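Local atomic coordinates of glutamine amidotransferase domain-containing protein (Thermotoga maritima, PDB entry 1O1Y), a protein that probably acts as a glutamine amidotransferase of the class 1 family, releasing ammonia from glutamine for transfer to an acceptor that is not known. Residues Met28-Phe33 against Trp38-Leu43. Residues are numbered along the deposited sequence; the frame is centred on the assembly and turned at random.
Sequences MMEDIF and WSFDYL. With SO4 (sulfate ion), chain B.
E30 and F40 meet because of two different first torsions: E30 swings CG to the far side of its backbone nitrogen, though well short of fully anti (chi1 -150°), and the chain runs on extended toward the strand, while F40 places its ring between its own nitrogen and carbonyl carbon (chi1 60°), turned to the helix. The aliphatic part of the glutamate thus meets the F40 ring obliquely at CZ, with CG of E30 3.5 Å from that atom, and its carboxylate continues past the ring to Y42. There the phenol OH donates to OE1 of E30 at 2.9 Å, arriving nearly in line with the C-O bond. OE1 lies in the plane of the tyrosine ring, at its edge, whereas the carboxylate as a whole is turned 80° from that ring. The same OH is hydrogen-bonded to L26 N, which helps fix its position. With only a methyl group at E30, as in an alanine, the Y42 hydroxyl would probably lose its acceptor on the helix and CZ of F40 its aliphatic neighbour.

Further along, F33 lies between two aromatic neighbours. Its CD1 approaches CE3 of W38 to 3.4 Å, and its CD2 is 3.9 Å from CD2 of F40, so the three form an aromatic cluster of oblique contacts. The backbone closes this end: W38 N donates to F33 O at 2.8 Å, a bent bond. On the strand's other side, S39 OG donates to a sulfate also held by R14 and H12.

The arrangement illustrates the return half of a beta-alpha-beta unit: helix 28-35 leads through a short turn into strand 39-43, an outermost strand of the central sheet, paired in parallel with strand 14-18. F33 also touches V15 of that neighbouring strand, and W38 reaches V237 of helix 211-237.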
loop_
_atom_site.group_PDB
_atom_site.type_symbol
_atom_site.label_atom_id
_atom_site.label_comp_id
_atom_site.label_asym_id
_atom_site.label_seq_id
_atom_site.Cartn_x
_atom_site.Cartn_y
_atom_site.Cartn_z
HETATM N N MSE A 28 9.779 -1.813 -5.029
HETATM C CA MSE A 28 10.930 -2.481 -4.417
HETATM C C MSE A 28 10.541 -3.768 -3.713
HETATM O O MSE A 28 11.422 -4.591 -3.440
HETATM C CB MSE A 28 11.619 -1.567 -3.392
HETATM C CG MSE A 28 12.186 -0.324 -4.035
HETATM SE SE MSE A 28 13.448 0.616 -2.816
HETATM C CE MSE A 28 12.310 1.430 -1.652
HETATM N N MSE A 29 9.257 -4.004 -3.479
HETATM C CA MSE A 29 8.833 -5.318 -2.976
HETATM C C MSE A 29 9.177 -6.414 -3.950
HETATM O O MSE A 29 9.533 -7.518 -3.519
HETATM C CB MSE A 29 7.366 -5.373 -2.607
HETATM C CG MSE A 29 7.002 -4.585 -1.407
HETATM SE SE MSE A 29 5.116 -4.751 -0.959
HETATM C CE MSE A 29 4.480 -3.285 -2.056
ATOM N N GLU A 30 9.116 -6.137 -5.261
ATOM C CA GLU A 30 9.533 -7.149 -6.246
ATOM C C GLU A 30 11.011 -7.584 -6.072
ATOM O O GLU A 30 11.345 -8.775 -6.145
ATOM C CB GLU A 30 9.318 -6.631 -7.677
ATOM C CG GLU A 30 9.028 -7.706 -8.659
ATOM C CD GLU A 30 8.615 -7.114 -9.992
ATOM O OE1 GLU A 30 7.444 -6.701 -10.163
ATOM O OE2 GLU A 30 9.496 -7.028 -10.838
ATOM N N ASP A 31 11.876 -6.603 -5.879
ATOM C CA ASP A 31 13.274 -6.811 -5.631
ATOM C C ASP A 31 13.473 -7.643 -4.344
ATOM O O ASP A 31 14.295 -8.568 -4.311
ATOM C CB ASP A 31 13.978 -5.468 -5.468
ATOM C CG ASP A 31 13.870 -4.588 -6.732
ATOM O OD1 ASP A 31 13.999 -5.141 -7.851
ATOM O OD2 ASP A 31 13.707 -3.361 -6.664
ATOM N N ILE A 32 12.735 -7.278 -3.309
ATOM C CA ILE A 32 12.808 -8.019 -2.055
ATOM C C ILE A 32 12.328 -9.448 -2.210
ATOM O O ILE A 32 12.964 -10.372 -1.706
ATOM C CB ILE A 32 12.064 -7.311 -0.954
ATOM C CG1 ILE A 32 12.726 -5.978 -0.643
ATOM C CG2 ILE A 32 12.001 -8.217 0.292
ATOM C CD1 ILE A 32 11.898 -5.077 0.219
ATOM N N PHE A 33 11.220 -9.647 -2.908
ATOM C CA PHE A 33 10.687 -11.002 -3.091
ATOM C C PHE A 33 11.681 -11.803 -3.862
ATOM O O PHE A 33 11.944 -12.970 -3.554
ATOM C CB PHE A 33 9.344 -10.967 -3.839
ATOM C CG PHE A 33 8.222 -10.289 -3.121
ATOM C CD1 PHE A 33 8.300 -9.854 -1.790
ATOM C CD2 PHE A 33 7.024 -10.085 -3.816
ATOM C CE1 PHE A 33 7.229 -9.189 -1.183
ATOM C CE2 PHE A 33 5.949 -9.440 -3.195
ATOM C CZ PHE A 33 6.035 -9.001 -1.887
ATOM N N TRP A 38 10.991 -15.512 -2.726
ATOM C CA TRP A 38 9.550 -15.607 -2.542
ATOM C C TRP A 38 8.831 -15.645 -3.908
ATOM O O TRP A 38 9.094 -14.823 -4.765
ATOM C CB TRP A 38 9.031 -14.448 -1.746
ATOM C CG TRP A 38 9.460 -14.426 -0.338
ATOM C CD1 TRP A 38 10.196 -15.365 0.312
ATOM C CD2 TRP A 38 9.072 -13.466 0.650
ATOM N NE1 TRP A 38 10.350 -15.017 1.631
ATOM C CE2 TRP A 38 9.665 -13.868 1.877
ATOM C CE3 TRP A 38 8.309 -12.290 0.631
ATOM C CZ2 TRP A 38 9.521 -13.145 3.062
ATOM C CZ3 TRP A 38 8.158 -11.572 1.815
ATOM C CH2 TRP A 38 8.771 -12.011 3.021
ATOM N N SER A 39 7.934 -16.605 -4.088
ATOM C CA SER A 39 7.071 -16.636 -5.290
ATOM C C SER A 39 6.050 -15.516 -5.179
ATOM O O SER A 39 5.651 -15.114 -4.083
ATOM C CB SER A 39 6.342 -17.972 -5.382
ATOM O OG SER A 39 7.268 -18.999 -5.570
ATOM N N PHE A 40 5.648 -14.982 -6.328
ATOM C CA PHE A 40 4.534 -14.032 -6.347
ATOM C C PHE A 40 3.734 -14.100 -7.640
ATOM O O PHE A 40 4.274 -14.398 -8.740
ATOM C CB PHE A 40 4.995 -12.598 -6.034
ATOM C CG PHE A 40 6.006 -12.053 -6.997
ATOM C CD1 PHE A 40 5.608 -11.191 -8.014
ATOM C CD2 PHE A 40 7.357 -12.401 -6.882
ATOM C CE1 PHE A 40 6.534 -10.691 -8.921
ATOM C CE2 PHE A 40 8.307 -11.910 -7.784
ATOM C CZ PHE A 40 7.892 -11.047 -8.810
ATOM N N ASP A 41 2.440 -13.878 -7.498
ATOM C CA ASP A 41 1.492 -13.806 -8.616
ATOM C C ASP A 41 0.870 -12.440 -8.608
ATOM O O ASP A 41 0.345 -11.997 -7.570
ATOM C CB ASP A 41 0.357 -14.824 -8.437
ATOM C CG ASP A 41 0.841 -16.275 -8.390
ATOM O OD1 ASP A 41 1.845 -16.632 -9.030
ATOM O OD2 ASP A 41 0.196 -17.159 -7.817
ATOM N N TYR A 42 0.946 -11.730 -9.738
ATOM C CA TYR A 42 0.135 -10.529 -9.870
ATOM C C TYR A 42 -1.293 -10.977 -10.223
ATOM O O TYR A 42 -1.509 -11.880 -11.044
ATOM C CB TYR A 42 0.640 -9.614 -10.981
ATOM C CG TYR A 42 1.757 -8.684 -10.563
ATOM C CD1 TYR A 42 3.052 -8.894 -10.974
ATOM C CD2 TYR A 42 1.484 -7.552 -9.790
ATOM C CE1 TYR A 42 4.052 -8.041 -10.619
ATOM C CE2 TYR A 42 2.475 -6.704 -9.410
ATOM C CZ TYR A 42 3.755 -6.924 -9.842
ATOM O OH TYR A 42 4.737 -6.075 -9.458
ATOM N N LEU A 43 -2.254 -10.324 -9.623
ATOM C CA LEU A 43 -3.672 -10.471 -9.998
ATOM C C LEU A 43 -4.140 -9.096 -10.511
ATOM O O LEU A 43 -4.284 -8.172 -9.742
ATOM C CB LEU A 43 -4.521 -10.905 -8.828
ATOM C CG LEU A 43 -6.007 -11.119 -9.157
ATOM C CD1 LEU A 43 -6.219 -12.278 -10.106
ATOM C CD2 LEU A 43 -6.783 -11.313 -7.865
HETATM S S SO4 B . 5.781 -22.213 -3.871
HETATM O O1 SO4 B . 6.654 -21.631 -4.899
HETATM O O2 SO4 B . 5.618 -21.201 -2.807
HETATM O O3 SO4 B . 6.383 -23.448 -3.381
HETATM O O4 SO4 B . 4.508 -22.593 -4.481
#